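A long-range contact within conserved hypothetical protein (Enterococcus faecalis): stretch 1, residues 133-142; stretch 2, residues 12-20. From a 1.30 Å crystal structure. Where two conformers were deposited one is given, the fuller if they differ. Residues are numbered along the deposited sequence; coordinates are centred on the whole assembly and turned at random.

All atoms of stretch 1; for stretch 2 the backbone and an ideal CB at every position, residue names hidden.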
# COMPACT_ATOMS: atom_id res chain seq x y z
N THR A 133 0.72 -7.94 14.98
CA THR A 133 -0.63 -7.44 15.23
C THR A 133 -1.08 -6.57 14.05
O THR A 133 -2.20 -6.68 13.59
CB THR A 133 -0.72 -6.69 16.58
OG1 THR A 133 -0.16 -7.53 17.60
CG2 THR A 133 -2.17 -6.38 16.94
N LEU A 134 -0.19 -5.72 13.57
CA LEU A 134 -0.52 -4.89 12.42
C LEU A 134 -0.76 -5.74 11.17
O LEU A 134 -1.74 -5.52 10.45
CB LEU A 134 0.58 -3.86 12.17
CG LEU A 134 0.30 -2.81 11.09
CD1 LEU A 134 1.01 -1.50 11.43
CD2 LEU A 134 0.73 -3.31 9.71
N VAL A 135 0.12 -6.71 10.92
CA VAL A 135 -0.04 -7.61 9.77
C VAL A 135 -1.40 -8.29 9.81
O VAL A 135 -2.12 -8.31 8.79
CB VAL A 135 1.09 -8.67 9.71
CG1 VAL A 135 0.77 -9.79 8.72
CG2 VAL A 135 2.42 -8.01 9.35
N SER A 136 -1.77 -8.84 10.97
CA SER A 136 -3.04 -9.53 11.13
C SER A 136 -4.21 -8.54 11.00
O SER A 136 -5.25 -8.86 10.44
CB SER A 136 -3.07 -10.25 12.48
OG SER A 136 -4.39 -10.49 12.94
N ALA A 137 -4.01 -7.32 11.52
CA ALA A 137 -5.07 -6.32 11.48
C ALA A 137 -5.40 -5.94 10.04
O ALA A 137 -6.57 -5.81 9.68
CB ALA A 137 -4.70 -5.08 12.28
N VAL A 138 -4.38 -5.80 9.19
CA VAL A 138 -4.64 -5.51 7.78
C VAL A 138 -5.37 -6.66 7.10
O VAL A 138 -6.32 -6.44 6.34
CB VAL A 138 -3.34 -5.15 7.04
CG1 VAL A 138 -3.58 -5.05 5.55
CG2 VAL A 138 -2.80 -3.83 7.57
N ILE A 139 -4.93 -7.89 7.35
CA ILE A 139 -5.62 -9.04 6.76
C ILE A 139 -7.09 -9.10 7.23
O ILE A 139 -8.00 -9.32 6.42
CB ILE A 139 -4.89 -10.35 7.11
CG1 ILE A 139 -3.54 -10.39 6.39
CG2 ILE A 139 -5.75 -11.57 6.76
CD1 ILE A 139 -2.60 -11.44 6.94
N ALA A 140 -7.31 -8.88 8.52
CA ALA A 140 -8.66 -8.91 9.09
C ALA A 140 -9.54 -7.79 8.53
O ALA A 140 -10.71 -8.01 8.25
CB ALA A 140 -8.59 -8.80 10.61
N GLU A 141 -8.96 -6.61 8.33
CA GLU A 141 -9.68 -5.47 7.78
C GLU A 141 -10.06 -5.73 6.32
O GLU A 141 -11.20 -5.51 5.92
CB GLU A 141 -8.84 -4.20 7.91
CG GLU A 141 -9.52 -2.95 7.44
CD GLU A 141 -8.63 -1.72 7.49
OE1 GLU A 141 -7.56 -1.74 8.15
OE2 GLU A 141 -9.02 -0.70 6.88
N ALA A 142 -9.10 -6.21 5.53
CA ALA A 142 -9.39 -6.57 4.14
C ALA A 142 -10.52 -7.60 4.11
O ALA A 142 -11.44 -7.52 3.28
CB ALA A 142 -8.14 -7.11 3.46
N UNK A 12 -17.38 0.65 4.04
CA UNK A 12 -17.64 1.10 5.42
C UNK A 12 -16.81 0.32 6.44
O UNK A 12 -16.72 0.72 7.60
CB UNK A 12 -19.13 0.96 5.75
N UNK A 13 -16.18 -0.78 6.02
CA UNK A 13 -15.49 -1.68 6.95
C UNK A 13 -13.99 -1.44 7.00
O UNK A 13 -13.27 -2.11 7.74
CB UNK A 13 -15.76 -3.14 6.56
N UNK A 14 -13.52 -0.49 6.21
CA UNK A 14 -12.12 -0.09 6.30
C UNK A 14 -11.99 1.05 7.31
O UNK A 14 -12.99 1.69 7.65
CB UNK A 14 -11.58 0.33 4.93
N UNK A 15 -10.78 1.29 7.79
CA UNK A 15 -10.55 2.37 8.73
C UNK A 15 -9.30 3.17 8.37
O UNK A 15 -8.49 2.73 7.54
CB UNK A 15 -10.43 1.81 10.15
N UNK A 16 -9.17 4.33 8.99
CA UNK A 16 -8.02 5.20 8.76
C UNK A 16 -7.02 5.12 9.91
O UNK A 16 -6.20 6.02 10.08
CB UNK A 16 -8.48 6.65 8.57
N UNK A 17 -7.06 4.03 10.66
CA UNK A 17 -6.19 3.85 11.83
C UNK A 17 -4.99 2.95 11.56
O UNK A 17 -3.86 3.34 11.83
CB UNK A 17 -7.00 3.27 12.99
N UNK A 18 -5.25 1.75 11.05
CA UNK A 18 -4.18 0.77 10.90
C UNK A 18 -3.34 1.07 9.68
O UNK A 18 -3.88 1.24 8.58
CB UNK A 18 -4.75 -0.65 10.81
N UNK A 19 -2.02 1.10 9.86
CA UNK A 19 -1.14 1.21 8.71
C UNK A 19 -0.20 2.38 8.75
O UNK A 19 0.01 2.99 9.79
CB UNK A 19 -1.98 1.29 7.43
N UNK A 20 0.41 2.66 7.60
CA UNK A 20 1.39 3.72 7.48
C UNK A 20 0.69 5.01 7.11
O UNK A 20 0.03 5.08 6.07
CB UNK A 20 2.46 3.37 6.45

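Stretch 1 is a helix that offers stretch 2 one charged group, the carboxylate of E141, and a shallow apolar patch made by L134, A137 and V138.

Position 12 has nothing of the helix within reach of its ideal CB, and the contact leaves the choice open; it is T12.

At position 13 the CB points sideways and lies 5.2 Å from the backbone O of E141. Most side chains would do, particularly a long polar one. K13 is such a residue: its end leads away, and its backbone meets the helix, K13 O lying 3.9 Å from E141 CG.

Position 14 is tighter. Its ideal CB is 3.4 Å from E141 OE2, close enough to disfavor an acid, while a compact residue in an extended backbone (phi/psi -90/162) fits well. V14 suits on both counts, its beta branch being at home in that conformation.

Position 15 has its main anchor in the backbone, so this part holds for many residues: the amide N of 15 donates to E141 OE2 at 2.8 Å, with an N-H...O angle of 162°. The side chain starts sideways beside the carboxylate, where a small donor would be welcome and an acid would not. The residue is N15, whose end comes nearer the helix. Its ND2 gives a hydrogen to a water (2.9 Å from N15 ND2 to the water O) that in turn donates to E141 OE1 (2.7 Å from the water O). Its OD1 makes a small clasp within the loop, accepting from the amides of 17 and 18, so both ends of the amide are used.

Position 16 points away and position 17 sideways, neither with anything of the helix within 5.5 Å of its ideal CB, so the contact leaves both open; they are T16 and E17, the end of E17 leading away.

Position 18 points toward the helix, its ideal CB 4.0 Å from E141 OE1, 4.7 Å from A137 CB and 4.9 Å from V138 CG2. Valine or threonine would suit, the latter able to meet both the carboxylate and the apolar patch. T18, with chi1 in m, puts CG2 3.9 Å from both A137 CB and V138 CG2 and 4.1 Å from L134 CG, while OG1 hydrogen-bonds the same water (2.7 Å from T18 OG1 to the water O).

Position 19 has phi/psi 123/-167, where a CB would jam against the preceding carbonyl O. Glycine is called for, and G19 packs its N 4.3 Å from L134 CD1.

At position 20 the contact sets no demand; it is L20.

Stretch 2 (12-20) TKVNTETGL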
# COMPACT_ATOMS: atom_id res chain seq x y z
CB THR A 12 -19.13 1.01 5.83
OG1 THR A 12 -19.52 -0.36 5.99
CG2 THR A 12 -20.02 1.72 4.83
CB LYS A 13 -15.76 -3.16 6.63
CG LYS A 13 -17.22 -3.54 6.60
CD LYS A 13 -17.86 -3.45 7.96
CE LYS A 13 -19.35 -3.85 7.90
NZ LYS A 13 -19.57 -5.31 7.75
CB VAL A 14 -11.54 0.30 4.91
CG1 VAL A 14 -11.63 -0.89 3.94
CG2 VAL A 14 -12.24 1.52 4.32
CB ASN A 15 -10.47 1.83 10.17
CG ASN A 15 -9.26 0.92 10.38
OD1 ASN A 15 -8.11 1.37 10.34
ND2 ASN A 15 -9.51 -0.37 10.58
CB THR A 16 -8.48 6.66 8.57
OG1 THR A 16 -9.16 7.09 9.75
CG2 THR A 16 -9.41 6.75 7.38
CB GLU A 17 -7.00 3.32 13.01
CG GLU A 17 -8.02 4.30 13.54
CD GLU A 17 -7.40 5.56 14.14
OE1 GLU A 17 -6.39 5.43 14.88
OE2 GLU A 17 -7.92 6.66 13.87
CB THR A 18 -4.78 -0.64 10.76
OG1 THR A 18 -5.60 -0.90 11.90
CG2 THR A 18 -3.67 -1.68 10.69
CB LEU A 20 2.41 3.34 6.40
CG LEU A 20 3.48 4.35 6.02
CD1 LEU A 20 4.37 4.67 7.21
CD2 LEU A 20 4.31 3.82 4.86
O HOH W 1 -7.45 -2.46 10.80
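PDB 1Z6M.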